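Local structure of tryptophan synthase alpha chain (2EKC) at residues G51-D56 / E69-N74; M100-P105 / I127-P132; L153-S158 / Y175-T180; V209-G214 / S226-V231. The protein probably catalyses, as the alpha subunit of tryptophan synthase, the aldol cleavage of indoleglycerol phosphate to indole and glyceraldehyde 3-phosphate. All blocks are in the same frame, centred on the assembly; numbering follows the deposited sequence.

Contact 1 of 4, residues G51-D56 / E69-N74; sequences GFPFSD and EVALKN
Leu72 reaches from its helix across the loop at Pro53-Ser55, and its two methyls divide the work. CD1 lies against main chain, 3.5 Å from both Phe54 C and Ser55 N, while CD2 packs on the pyrrolidine ring, 3.7 Å from Pro53 CB. The first torsion allows this: with CG anti to the carbonyl carbon (chi1 -77°), the branch swings toward the loop although CB itself does not head straight for it. One helical position earlier, Ala71 points its methyl directly at the proline, where Ala71 CB and Pro53 CG stand 3.4 Å apart, tighter than usual for two carbons. Pro53 thus meets two consecutive helix residues, Ala71 chiefly at CG and Leu72 at CB. An alanine in place of Leu72 would probably open a gap beside Pro53 CB and deprive the Phe54-Ser55 peptide of its apolar cover. Phe54 directs its CB away from the helix, and its ring stacks with that of Tyr102, while its backbone N is hydrogen-bonded to His68 ND1. The contact therefore fastens the loop after strand 47-51 to the later turns of helix 62-73, with Val81 of helix 78-91 also touching Pro53.

Contact 2 of 4, residues M100-P105 / I127-P132; sequences MTYYNP and IVPDLP
Tyr102 and Pro129 meet in a CH-pi contact: the proline CG stands over the middle of the phenol ring, 4.0 Å from its centroid and only 7° off the ring normal. At the rim of the same ring, near its plane, Asp130 OD2 lies 3.4 Å from Tyr102 CD2, with the carboxylate turned 67° against the ring. The other oxygen takes the direct bond from the protein. Asp130 OD1 accepts from Tyr103 N at 2.9 Å, on its syn lone pair, and CG, wedged between the backbone N and the carbonyl carbon (chi1 72°), brings the group back toward the 100-105 segment. A water joins OD2 to Asn104 N, donating to Asp130 OD2 at 2.6 Å and accepting from the amide. The Tyr103 ring is met obliquely by Leu131 CD1, 3.7 Å from Tyr103 CD1, and by Pro132 CD.

Farther out, the ends of two parallel strands meet. Thr101 N donates to Ile127 O at 3.3 Å, and Val128 CA makes a CA-H...O contact with Thr101 O. Thr101 OG1 donates to Tyr102 O, and the Tyr102 hydroxyl is hydrogen-bonded to Asp60 OD2 and Ala59 N.

Asp130 thus serves two successive amides at the start of helix 103-109, one directly and one through water, an arrangement in which its negative charge would probably interact favourably with the positive end of the helix dipole. Because Tyr102 bonds to Asp60, a predicted proton acceptor, the packing of its ring probably helps to position that residue.

Contact 3 of 4, residues L153-S158 / Y175-T180; sequences LGAPTS and YFVSVT
Phe176 lays its ring over Gly154 in a CH-pi contact, the CA of the glycine sitting 3.6 Å from the ring centroid and 7° off the normal. From CB, 4.0 Å from Gly154 O, the side chain turns with CG anti to the carbonyl carbon (chi1 -84°), which carries the ring across the neighbouring strand. CG then faces Gly154 C and CA, CD2 comes 3.5 Å from Ala155 N, and CE2 passes Ala155 O; CD1, CE1 and the tip, CZ, all look onto Gly154 CA. A CB on Gly154 would collide with CZ, and the absence of one permits this close approach. An alanine in place of Phe176 would probably leave the Gly154 backbone without its aromatic cover and Tyr201, whose ring meets this one edge-to-face, without its mate.

Beside the ring the strands are joined by Gly154 N to Tyr175 O at 2.7 Å and by Val177 N to Gly154 O. Beyond them Pro156 CD packs on Val177 CG2 at 3.6 Å, while Ser158 OG accepts from Ala155 N and steadies the type I turn. Strand 149-154, helix 160-169 and strand 174-177 form a beta-alpha-beta unit, the parallel crossover repeated around a TIM barrel.

Contact 4 of 4, residues V209-G214 / S226-V231; sequences VVVGFG and SFADGV
Strands 209-212 and 230-233 run parallel, with Val211 N donating to Gly230 O at 3.0 Å and Val211 and Val231 paired on the adjacent strands. Just before this pairing, Asp229 and Val209 bond to each other twice. Asp229 N gives its hydrogen to Val209 O at 2.9 Å, approaching nearly along the C=O axis, while Val209 N donates to Asp229 OD2 at 2.8 Å, meeting the anti lone pair of that oxygen. Asp229 CG stands anti to the carbonyl carbon (chi1 -58°), which places the carboxylate beside the backbone of Val209, and OD2 also comes 3.6 Å from Val209 CG1.

Apolar groups fill in alongside. Val211 CG2 rests 3.8 Å from Ala228 CB and, more loosely, 4.3 Å from Phe227 CE1. Val210 CG1 approaches the bare CA of Gly230 at 3.9 Å; a CB at that glycine would run into the same methyl.

Asp229 OD2 also forms a salt bridge with Arg202 NH1, and Arg202 NH2 bonds to Phe227 O. One carboxylate oxygen therefore receives both a strand amide and a guanidinium, and the positive charge would probably favour its ionised form while tying the beginning of the strand pair to helix 192-204.

The four contacts follow one another along the chain and around one eight-stranded parallel barrel. Contacts 1 and 2 touch through Phe52 N and Met100 O, 3.1 Å apart in a probable hydrogen bond. Contact 2 reaches contact 3 by packing alone, Pro129 CA lying 3.9 Å from Leu153 CD2. Contacts 3 and 4 meet where strands 174-177 and 209-212 lie side by side, with Phe176 N 3.0 Å from Val210 O and Ser178 OG 2.8 Å from Phe213 O, both probable hydrogen bonds. Contacts 1 and 4 stand on opposite sides of the chain's centre, their centres about 26 Å apart. The side chain of the predicted catalytic Glu49 is about 3 Å from that of Ile127, 5 Å from that of Tyr175 and 6 Å from that of Val210.

Contact 1 of 4, residues G51-D56 / E69-N74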
loop_
_atom_site.group_PDB
_atom_site.type_symbol
_atom_site.label_atom_id
_atom_site.label_comp_id
_atom_site.label_asym_id
_atom_site.label_seq_id
_atom_site.Cartn_x
_atom_site.Cartn_y
_atom_site.Cartn_z
ATOM N N GLY A 51 -2.690 0.871 -7.300
ATOM C CA GLY A 51 -1.774 0.277 -8.262
ATOM C C GLY A 51 -1.645 1.019 -9.585
ATOM O O GLY A 51 -2.639 1.279 -10.256
ATOM N N PHE A 52 -0.406 1.345 -9.948
ATOM C CA PHE A 52 -0.070 2.061 -11.188
ATOM C C PHE A 52 0.460 0.991 -12.154
ATOM O O PHE A 52 1.590 0.528 -12.013
ATOM C CB PHE A 52 1.003 3.119 -10.855
ATOM C CG PHE A 52 1.572 3.853 -12.051
ATOM C CD1 PHE A 52 0.949 3.823 -13.294
ATOM C CD2 PHE A 52 2.732 4.618 -11.904
ATOM C CE1 PHE A 52 1.469 4.544 -14.377
ATOM C CE2 PHE A 52 3.264 5.343 -12.976
ATOM C CZ PHE A 52 2.631 5.306 -14.216
ATOM N N PRO A 53 -0.357 0.580 -13.141
ATOM C CA PRO A 53 0.032 -0.447 -14.121
ATOM C C PRO A 53 1.426 -0.254 -14.716
ATOM O O PRO A 53 1.754 0.830 -15.197
ATOM C CB PRO A 53 -1.064 -0.349 -15.177
ATOM C CG PRO A 53 -2.257 0.101 -14.379
ATOM C CD PRO A 53 -1.658 1.169 -13.501
ATOM N N PHE A 54 2.232 -1.315 -14.692
ATOM C CA PHE A 54 3.596 -1.265 -15.214
ATOM C C PHE A 54 3.863 -2.433 -16.171
ATOM O O PHE A 54 3.350 -3.539 -15.981
ATOM C CB PHE A 54 4.594 -1.283 -14.046
ATOM C CG PHE A 54 6.030 -1.127 -14.467
ATOM C CD1 PHE A 54 6.420 -0.068 -15.280
ATOM C CD2 PHE A 54 6.997 -2.034 -14.038
ATOM C CE1 PHE A 54 7.756 0.086 -15.663
ATOM C CE2 PHE A 54 8.336 -1.887 -14.413
ATOM C CZ PHE A 54 8.714 -0.827 -15.226
ATOM N N SER A 55 4.682 -2.187 -17.190
ATOM C CA SER A 55 4.989 -3.202 -18.201
ATOM C C SER A 55 5.882 -4.362 -17.757
ATOM O O SER A 55 5.948 -5.384 -18.445
ATOM C CB SER A 55 5.636 -2.536 -19.419
ATOM O OG SER A 55 6.910 -2.022 -19.073
ATOM N N ASP A 56 6.571 -4.219 -16.626
ATOM C CA ASP A 56 7.455 -5.283 -16.157
ATOM C C ASP A 56 7.444 -5.401 -14.635
ATOM O O ASP A 56 8.468 -5.186 -13.971
ATOM C CB ASP A 56 8.881 -5.028 -16.662
ATOM C CG ASP A 56 9.779 -6.243 -16.511
ATOM O OD1 ASP A 56 9.259 -7.376 -16.612
ATOM O OD2 ASP A 56 10.999 -6.064 -16.312
ATOM N N GLU A 69 -0.985 -6.238 -16.708
ATOM C CA GLU A 69 -1.115 -6.470 -18.141
ATOM C C GLU A 69 -2.451 -6.024 -18.713
ATOM O O GLU A 69 -2.503 -5.297 -19.712
ATOM C CB GLU A 69 -0.904 -7.956 -18.443
ATOM C CG GLU A 69 -0.773 -8.267 -19.926
ATOM C CD GLU A 69 -0.755 -9.754 -20.209
ATOM O OE1 GLU A 69 -0.049 -10.485 -19.484
ATOM O OE2 GLU A 69 -1.442 -10.191 -21.159
ATOM N N VAL A 70 -3.533 -6.468 -18.082
ATOM C CA VAL A 70 -4.872 -6.121 -18.535
ATOM C C VAL A 70 -5.065 -4.606 -18.499
ATOM O O VAL A 70 -5.509 -4.009 -19.478
ATOM C CB VAL A 70 -5.941 -6.817 -17.657
ATOM C CG1 VAL A 70 -7.344 -6.347 -18.050
ATOM C CG2 VAL A 70 -5.826 -8.338 -17.819
ATOM N N ALA A 71 -4.723 -3.982 -17.374
ATOM C CA ALA A 71 -4.864 -2.533 -17.247
ATOM C C ALA A 71 -4.096 -1.802 -18.343
ATOM O O ALA A 71 -4.588 -0.833 -18.904
ATOM C CB ALA A 71 -4.380 -2.072 -15.874
ATOM N N LEU A 72 -2.887 -2.263 -18.651
ATOM C CA LEU A 72 -2.096 -1.617 -19.690
ATOM C C LEU A 72 -2.748 -1.783 -21.056
ATOM O O LEU A 72 -2.711 -0.870 -21.882
ATOM C CB LEU A 72 -0.672 -2.178 -19.722
ATOM C CG LEU A 72 0.271 -1.688 -18.621
ATOM C CD1 LEU A 72 1.656 -2.267 -18.861
ATOM C CD2 LEU A 72 0.332 -0.159 -18.617
ATOM N N LYS A 73 -3.344 -2.947 -21.299
ATOM C CA LYS A 73 -4.002 -3.169 -22.573
ATOM C C LYS A 73 -5.282 -2.343 -22.653
ATOM O O LYS A 73 -5.771 -2.064 -23.743
ATOM C CB LYS A 73 -4.275 -4.661 -22.790
ATOM C CG LYS A 73 -2.984 -5.460 -22.906
ATOM C CD LYS A 73 -3.132 -6.723 -23.737
ATOM C CE LYS A 73 -4.113 -7.694 -23.124
ATOM N NZ LYS A 73 -4.128 -8.977 -23.881
ATOM N N ASN A 74 -5.824 -1.952 -21.501
ATOM C CA ASN A 74 -7.015 -1.105 -21.492
ATOM C C ASN A 74 -6.579 0.350 -21.721
ATOM O O ASN A 74 -7.414 1.241 -21.849
ATOM C CB ASN A 74 -7.778 -1.196 -20.163
ATOM C CG ASN A 74 -8.515 -2.513 -19.993
ATOM O OD1 ASN A 74 -8.966 -3.119 -20.964
ATOM N ND2 ASN A 74 -8.660 -2.952 -18.749
#

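Contact 2 of 4, residues M100-P105 / I127-P132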
loop_
_atom_site.group_PDB
_atom_site.type_symbol
_atom_site.label_atom_id
_atom_site.label_comp_id
_atom_site.label_asym_id
_atom_site.label_seq_id
_atom_site.Cartn_x
_atom_site.Cartn_y
_atom_site.Cartn_z
ATOM N N MET A 100 1.299 2.930 -5.505
ATOM C CA MET A 100 2.200 1.807 -5.712
ATOM C C MET A 100 2.753 1.951 -7.122
ATOM O O MET A 100 2.045 1.716 -8.102
ATOM C CB MET A 100 1.453 0.474 -5.573
ATOM C CG MET A 100 2.365 -0.759 -5.563
ATOM S SD MET A 100 3.061 -1.220 -7.179
ATOM C CE MET A 100 4.571 -0.470 -7.141
ATOM N N THR A 101 4.020 2.340 -7.217
ATOM C CA THR A 101 4.651 2.533 -8.511
ATOM C C THR A 101 6.064 1.969 -8.560
ATOM O O THR A 101 6.809 2.014 -7.572
ATOM C CB THR A 101 4.715 4.044 -8.880
ATOM O OG1 THR A 101 5.399 4.209 -10.128
ATOM C CG2 THR A 101 5.463 4.828 -7.811
ATOM N N TYR A 102 6.429 1.414 -9.709
ATOM C CA TYR A 102 7.774 0.900 -9.880
ATOM C C TYR A 102 8.619 2.146 -10.100
ATOM O O TYR A 102 8.077 3.224 -10.371
ATOM C CB TYR A 102 7.840 -0.049 -11.075
ATOM C CG TYR A 102 7.380 -1.448 -10.716
ATOM C CD1 TYR A 102 6.036 -1.720 -10.451
ATOM C CD2 TYR A 102 8.298 -2.492 -10.599
ATOM C CE1 TYR A 102 5.617 -3.001 -10.074
ATOM C CE2 TYR A 102 7.895 -3.773 -10.224
ATOM C CZ TYR A 102 6.556 -4.023 -9.965
ATOM O OH TYR A 102 6.158 -5.293 -9.615
ATOM N N TYR A 103 9.936 2.019 -9.982
ATOM C CA TYR A 103 10.796 3.189 -10.122
ATOM C C TYR A 103 10.920 3.797 -11.516
ATOM O O TYR A 103 10.850 5.015 -11.663
ATOM C CB TYR A 103 12.205 2.892 -9.601
ATOM C CG TYR A 103 13.114 4.097 -9.735
ATOM C CD1 TYR A 103 12.983 5.191 -8.881
ATOM C CD2 TYR A 103 14.054 4.173 -10.763
ATOM C CE1 TYR A 103 13.762 6.336 -9.051
ATOM C CE2 TYR A 103 14.837 5.310 -10.942
ATOM C CZ TYR A 103 14.686 6.385 -10.086
ATOM O OH TYR A 103 15.451 7.512 -10.276
ATOM N N ASN A 104 11.121 2.956 -12.524
ATOM C CA ASN A 104 11.293 3.424 -13.898
ATOM C C ASN A 104 10.318 4.510 -14.350
ATOM O O ASN A 104 10.737 5.529 -14.900
ATOM C CB ASN A 104 11.237 2.236 -14.864
ATOM C CG ASN A 104 11.332 2.659 -16.316
ATOM O OD1 ASN A 104 12.252 3.375 -16.708
ATOM N ND2 ASN A 104 10.381 2.208 -17.124
ATOM N N PRO A 105 9.004 4.308 -14.139
ATOM C CA PRO A 105 8.029 5.325 -14.555
ATOM C C PRO A 105 8.292 6.701 -13.935
ATOM O O PRO A 105 8.056 7.736 -14.570
ATOM C CB PRO A 105 6.698 4.729 -14.103
ATOM C CG PRO A 105 6.936 3.250 -14.254
ATOM C CD PRO A 105 8.320 3.094 -13.658
ATOM N N ILE A 127 5.021 3.639 -2.422
ATOM C CA ILE A 127 5.538 2.323 -2.070
ATOM C C ILE A 127 6.187 1.923 -3.387
ATOM O O ILE A 127 5.496 1.683 -4.376
ATOM C CB ILE A 127 4.455 1.290 -1.721
ATOM C CG1 ILE A 127 3.891 1.574 -0.329
ATOM C CG2 ILE A 127 5.066 -0.114 -1.750
ATOM C CD1 ILE A 127 2.847 0.577 0.112
ATOM N N VAL A 128 7.514 1.899 -3.404
ATOM C CA VAL A 128 8.278 1.551 -4.598
ATOM C C VAL A 128 8.942 0.204 -4.337
ATOM O O VAL A 128 9.994 0.128 -3.706
ATOM C CB VAL A 128 9.351 2.624 -4.882
ATOM C CG1 VAL A 128 10.087 2.313 -6.170
ATOM C CG2 VAL A 128 8.692 3.990 -4.969
ATOM N N PRO A 129 8.331 -0.880 -4.835
ATOM C CA PRO A 129 8.806 -2.255 -4.679
ATOM C C PRO A 129 10.178 -2.585 -5.252
ATOM O O PRO A 129 10.853 -3.481 -4.748
ATOM C CB PRO A 129 7.693 -3.072 -5.327
ATOM C CG PRO A 129 7.235 -2.179 -6.423
ATOM C CD PRO A 129 7.168 -0.832 -5.737
ATOM N N ASP A 130 10.604 -1.868 -6.289
ATOM C CA ASP A 130 11.903 -2.152 -6.894
ATOM C C ASP A 130 12.862 -0.973 -6.865
ATOM O O ASP A 130 13.686 -0.819 -7.761
ATOM C CB ASP A 130 11.703 -2.621 -8.340
ATOM C CG ASP A 130 11.275 -1.494 -9.274
ATOM O OD1 ASP A 130 10.651 -0.514 -8.811
ATOM O OD2 ASP A 130 11.553 -1.602 -10.484
ATOM N N LEU A 131 12.772 -0.148 -5.826
ATOM C CA LEU A 131 13.634 1.025 -5.723
ATOM C C LEU A 131 15.121 0.688 -5.717
ATOM O O LEU A 131 15.619 0.040 -4.793
ATOM C CB LEU A 131 13.297 1.828 -4.462
ATOM C CG LEU A 131 14.077 3.140 -4.267
ATOM C CD1 LEU A 131 13.736 4.116 -5.380
ATOM C CD2 LEU A 131 13.733 3.752 -2.916
ATOM N N PRO A 132 15.853 1.121 -6.758
ATOM C CA PRO A 132 17.294 0.850 -6.830
ATOM C C PRO A 132 17.989 1.648 -5.725
ATOM O O PRO A 132 17.803 2.856 -5.618
ATOM C CB PRO A 132 17.678 1.355 -8.225
ATOM C CG PRO A 132 16.393 1.233 -9.010
ATOM C CD PRO A 132 15.370 1.723 -8.015
HETATM O O HOH W 1 11.395 0.119 -12.453
#

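Contact 3 of 4, residues L153-S158 / Y175-T180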
loop_
_atom_site.group_PDB
_atom_site.type_symbol
_atom_site.label_atom_id
_atom_site.label_comp_id
_atom_site.label_asym_id
_atom_site.label_seq_id
_atom_site.Cartn_x
_atom_site.Cartn_y
_atom_site.Cartn_z
ATOM N N LEU A 153 10.850 -0.561 2.711
ATOM C CA LEU A 153 10.425 -1.954 2.747
ATOM C C LEU A 153 11.388 -2.826 3.541
ATOM O O LEU A 153 12.605 -2.703 3.414
ATOM C CB LEU A 153 10.274 -2.504 1.329
ATOM C CG LEU A 153 9.029 -2.060 0.558
ATOM C CD1 LEU A 153 9.060 -0.560 0.330
ATOM C CD2 LEU A 153 8.969 -2.797 -0.772
ATOM N N GLY A 154 10.830 -3.701 4.371
ATOM C CA GLY A 154 11.651 -4.586 5.172
ATOM C C GLY A 154 11.335 -6.024 4.821
ATOM O O GLY A 154 10.397 -6.287 4.068
ATOM N N ALA A 155 12.116 -6.954 5.358
ATOM C CA ALA A 155 11.899 -8.370 5.090
ATOM C C ALA A 155 12.145 -9.177 6.356
ATOM O O ALA A 155 12.725 -8.673 7.319
ATOM C CB ALA A 155 12.828 -8.838 3.977
ATOM N N PRO A 156 11.701 -10.443 6.376
ATOM C CA PRO A 156 11.898 -11.287 7.556
ATOM C C PRO A 156 13.381 -11.501 7.831
ATOM O O PRO A 156 13.763 -11.893 8.932
ATOM C CB PRO A 156 11.190 -12.588 7.177
ATOM C CG PRO A 156 10.137 -12.130 6.195
ATOM C CD PRO A 156 10.912 -11.154 5.356
ATOM N N THR A 157 14.209 -11.232 6.825
ATOM C CA THR A 157 15.652 -11.405 6.957
ATOM C C THR A 157 16.439 -10.097 7.059
ATOM O O THR A 157 17.665 -10.104 6.959
ATOM C CB THR A 157 16.223 -12.218 5.774
ATOM O OG1 THR A 157 15.912 -11.556 4.542
ATOM C CG2 THR A 157 15.632 -13.620 5.759
ATOM N N SER A 158 15.748 -8.978 7.257
ATOM C CA SER A 158 16.439 -7.694 7.379
ATOM C C SER A 158 17.379 -7.702 8.584
ATOM O O SER A 158 17.000 -8.121 9.681
ATOM C CB SER A 158 15.429 -6.552 7.517
ATOM O OG SER A 158 14.719 -6.351 6.306
ATOM N N TYR A 175 6.806 -0.974 5.781
ATOM C CA TYR A 175 6.137 -2.147 5.246
ATOM C C TYR A 175 7.101 -3.328 5.177
ATOM O O TYR A 175 8.166 -3.228 4.570
ATOM C CB TYR A 175 5.597 -1.868 3.837
ATOM C CG TYR A 175 5.055 -3.113 3.164
ATOM C CD1 TYR A 175 3.925 -3.761 3.662
ATOM C CD2 TYR A 175 5.717 -3.688 2.077
ATOM C CE1 TYR A 175 3.465 -4.957 3.102
ATOM C CE2 TYR A 175 5.266 -4.888 1.506
ATOM C CZ TYR A 175 4.140 -5.517 2.029
ATOM O OH TYR A 175 3.703 -6.713 1.494
ATOM N N PHE A 176 6.726 -4.439 5.805
ATOM C CA PHE A 176 7.542 -5.647 5.777
ATOM C C PHE A 176 6.778 -6.753 5.061
ATOM O O PHE A 176 5.561 -6.852 5.190
ATOM C CB PHE A 176 7.860 -6.141 7.194
ATOM C CG PHE A 176 9.037 -5.471 7.832
ATOM C CD1 PHE A 176 9.014 -4.111 8.115
ATOM C CD2 PHE A 176 10.163 -6.211 8.179
ATOM C CE1 PHE A 176 10.105 -3.494 8.743
ATOM C CE2 PHE A 176 11.255 -5.606 8.805
ATOM C CZ PHE A 176 11.226 -4.249 9.088
ATOM N N VAL A 177 7.496 -7.579 4.307
ATOM C CA VAL A 177 6.882 -8.711 3.620
ATOM C C VAL A 177 6.917 -9.856 4.638
ATOM O O VAL A 177 7.851 -9.945 5.434
ATOM C CB VAL A 177 7.673 -9.097 2.358
ATOM C CG1 VAL A 177 7.651 -7.940 1.376
ATOM C CG2 VAL A 177 9.108 -9.457 2.722
ATOM N N SER A 178 5.913 -10.725 4.615
ATOM C CA SER A 178 5.833 -11.812 5.588
ATOM C C SER A 178 6.657 -13.065 5.313
ATOM O O SER A 178 6.862 -13.877 6.217
ATOM C CB SER A 178 4.372 -12.227 5.787
ATOM O OG SER A 178 3.895 -12.950 4.668
ATOM N N VAL A 179 7.128 -13.229 4.081
ATOM C CA VAL A 179 7.904 -14.415 3.732
ATOM C C VAL A 179 9.310 -14.060 3.254
ATOM O O VAL A 179 9.560 -12.941 2.807
ATOM C CB VAL A 179 7.184 -15.243 2.633
ATOM C CG1 VAL A 179 7.231 -14.501 1.310
ATOM C CG2 VAL A 179 7.818 -16.621 2.506
ATOM N N THR A 180 10.219 -15.025 3.355
ATOM C CA THR A 180 11.608 -14.840 2.946
ATOM C C THR A 180 11.756 -14.698 1.435
ATOM O O THR A 180 12.863 -14.766 0.899
ATOM C CB THR A 180 12.483 -16.018 3.422
ATOM O OG1 THR A 180 11.986 -17.242 2.867
ATOM C CG2 THR A 180 12.459 -16.115 4.940
#

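Contact 4 of 4, residues V209-G214 / S226-V231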
loop_
_atom_site.group_PDB
_atom_site.type_symbol
_atom_site.label_atom_id
_atom_site.label_comp_id
_atom_site.label_asym_id
_atom_site.label_seq_id
_atom_site.Cartn_x
_atom_site.Cartn_y
_atom_site.Cartn_z
ATOM N N VAL A 209 4.156 -0.308 11.700
ATOM C CA VAL A 209 4.592 -1.233 10.671
ATOM C C VAL A 209 3.434 -2.094 10.199
ATOM O O VAL A 209 2.662 -2.601 11.010
ATOM C CB VAL A 209 5.743 -2.145 11.187
ATOM C CG1 VAL A 209 5.317 -2.878 12.456
ATOM C CG2 VAL A 209 6.140 -3.149 10.108
ATOM N N VAL A 210 3.297 -2.229 8.882
ATOM C CA VAL A 210 2.249 -3.058 8.304
ATOM C C VAL A 210 2.926 -4.257 7.645
ATOM O O VAL A 210 4.042 -4.149 7.129
ATOM C CB VAL A 210 1.391 -2.282 7.259
ATOM C CG1 VAL A 210 0.633 -1.152 7.946
ATOM C CG2 VAL A 210 2.265 -1.735 6.151
ATOM N N VAL A 211 2.258 -5.402 7.681
ATOM C CA VAL A 211 2.808 -6.628 7.116
ATOM C C VAL A 211 1.905 -7.172 6.018
ATOM O O VAL A 211 0.690 -7.258 6.188
ATOM C CB VAL A 211 2.981 -7.690 8.223
ATOM C CG1 VAL A 211 3.387 -9.026 7.626
ATOM C CG2 VAL A 211 4.028 -7.215 9.218
ATOM N N GLY A 212 2.507 -7.546 4.896
ATOM C CA GLY A 212 1.724 -8.062 3.793
ATOM C C GLY A 212 2.174 -9.396 3.235
ATOM O O GLY A 212 3.110 -10.020 3.737
ATOM N N PHE A 213 1.488 -9.807 2.173
ATOM C CA PHE A 213 1.722 -11.061 1.466
ATOM C C PHE A 213 1.117 -12.249 2.194
ATOM O O PHE A 213 1.448 -12.518 3.349
ATOM C CB PHE A 213 3.214 -11.331 1.252
ATOM C CG PHE A 213 3.480 -12.573 0.443
ATOM C CD1 PHE A 213 3.303 -12.570 -0.937
ATOM C CD2 PHE A 213 3.835 -13.764 1.069
ATOM C CE1 PHE A 213 3.471 -13.737 -1.684
ATOM C CE2 PHE A 213 4.005 -14.937 0.332
ATOM C CZ PHE A 213 3.821 -14.921 -1.047
ATOM N N GLY A 214 0.225 -12.956 1.510
ATOM C CA GLY A 214 -0.397 -14.127 2.098
ATOM C C GLY A 214 -1.593 -13.885 2.996
ATOM O O GLY A 214 -1.917 -14.731 3.826
ATOM N N SER A 226 -1.978 -9.268 15.419
ATOM C CA SER A 226 -1.634 -9.470 16.822
ATOM C C SER A 226 -0.245 -8.919 17.123
ATOM O O SER A 226 0.067 -8.625 18.277
ATOM C CB SER A 226 -1.674 -10.958 17.187
ATOM O OG SER A 226 -0.546 -11.639 16.663
ATOM N N PHE A 227 0.589 -8.784 16.094
ATOM C CA PHE A 227 1.938 -8.260 16.299
ATOM C C PHE A 227 2.320 -7.072 15.409
ATOM O O PHE A 227 3.315 -6.399 15.667
ATOM C CB PHE A 227 2.979 -9.390 16.171
ATOM C CG PHE A 227 3.061 -10.012 14.804
ATOM C CD1 PHE A 227 3.807 -9.413 13.793
ATOM C CD2 PHE A 227 2.420 -11.217 14.536
ATOM C CE1 PHE A 227 3.914 -10.007 12.542
ATOM C CE2 PHE A 227 2.520 -11.816 13.288
ATOM C CZ PHE A 227 3.269 -11.212 12.290
ATOM N N ALA A 228 1.534 -6.806 14.371
ATOM C CA ALA A 228 1.815 -5.671 13.492
ATOM C C ALA A 228 0.765 -4.590 13.749
ATOM O O ALA A 228 -0.244 -4.845 14.406
ATOM C CB ALA A 228 1.769 -6.108 12.033
ATOM N N ASP A 229 0.999 -3.386 13.236
ATOM C CA ASP A 229 0.046 -2.296 13.420
ATOM C C ASP A 229 -0.987 -2.316 12.300
ATOM O O ASP A 229 -1.962 -1.561 12.314
ATOM C CB ASP A 229 0.783 -0.964 13.446
ATOM C CG ASP A 229 1.832 -0.916 14.535
ATOM O OD1 ASP A 229 1.448 -1.035 15.713
ATOM O OD2 ASP A 229 3.033 -0.777 14.216
ATOM N N GLY A 230 -0.770 -3.201 11.333
ATOM C CA GLY A 230 -1.697 -3.319 10.225
ATOM C C GLY A 230 -1.328 -4.435 9.269
ATOM O O GLY A 230 -0.216 -4.971 9.309
ATOM N N VAL A 231 -2.275 -4.793 8.408
ATOM C CA VAL A 231 -2.048 -5.843 7.426
ATOM C C VAL A 231 -2.418 -5.349 6.033
ATOM O O VAL A 231 -3.346 -4.554 5.864
ATOM C CB VAL A 231 -2.873 -7.103 7.749
ATOM C CG1 VAL A 231 -2.510 -7.612 9.134
ATOM C CG2 VAL A 231 -4.351 -6.794 7.666
#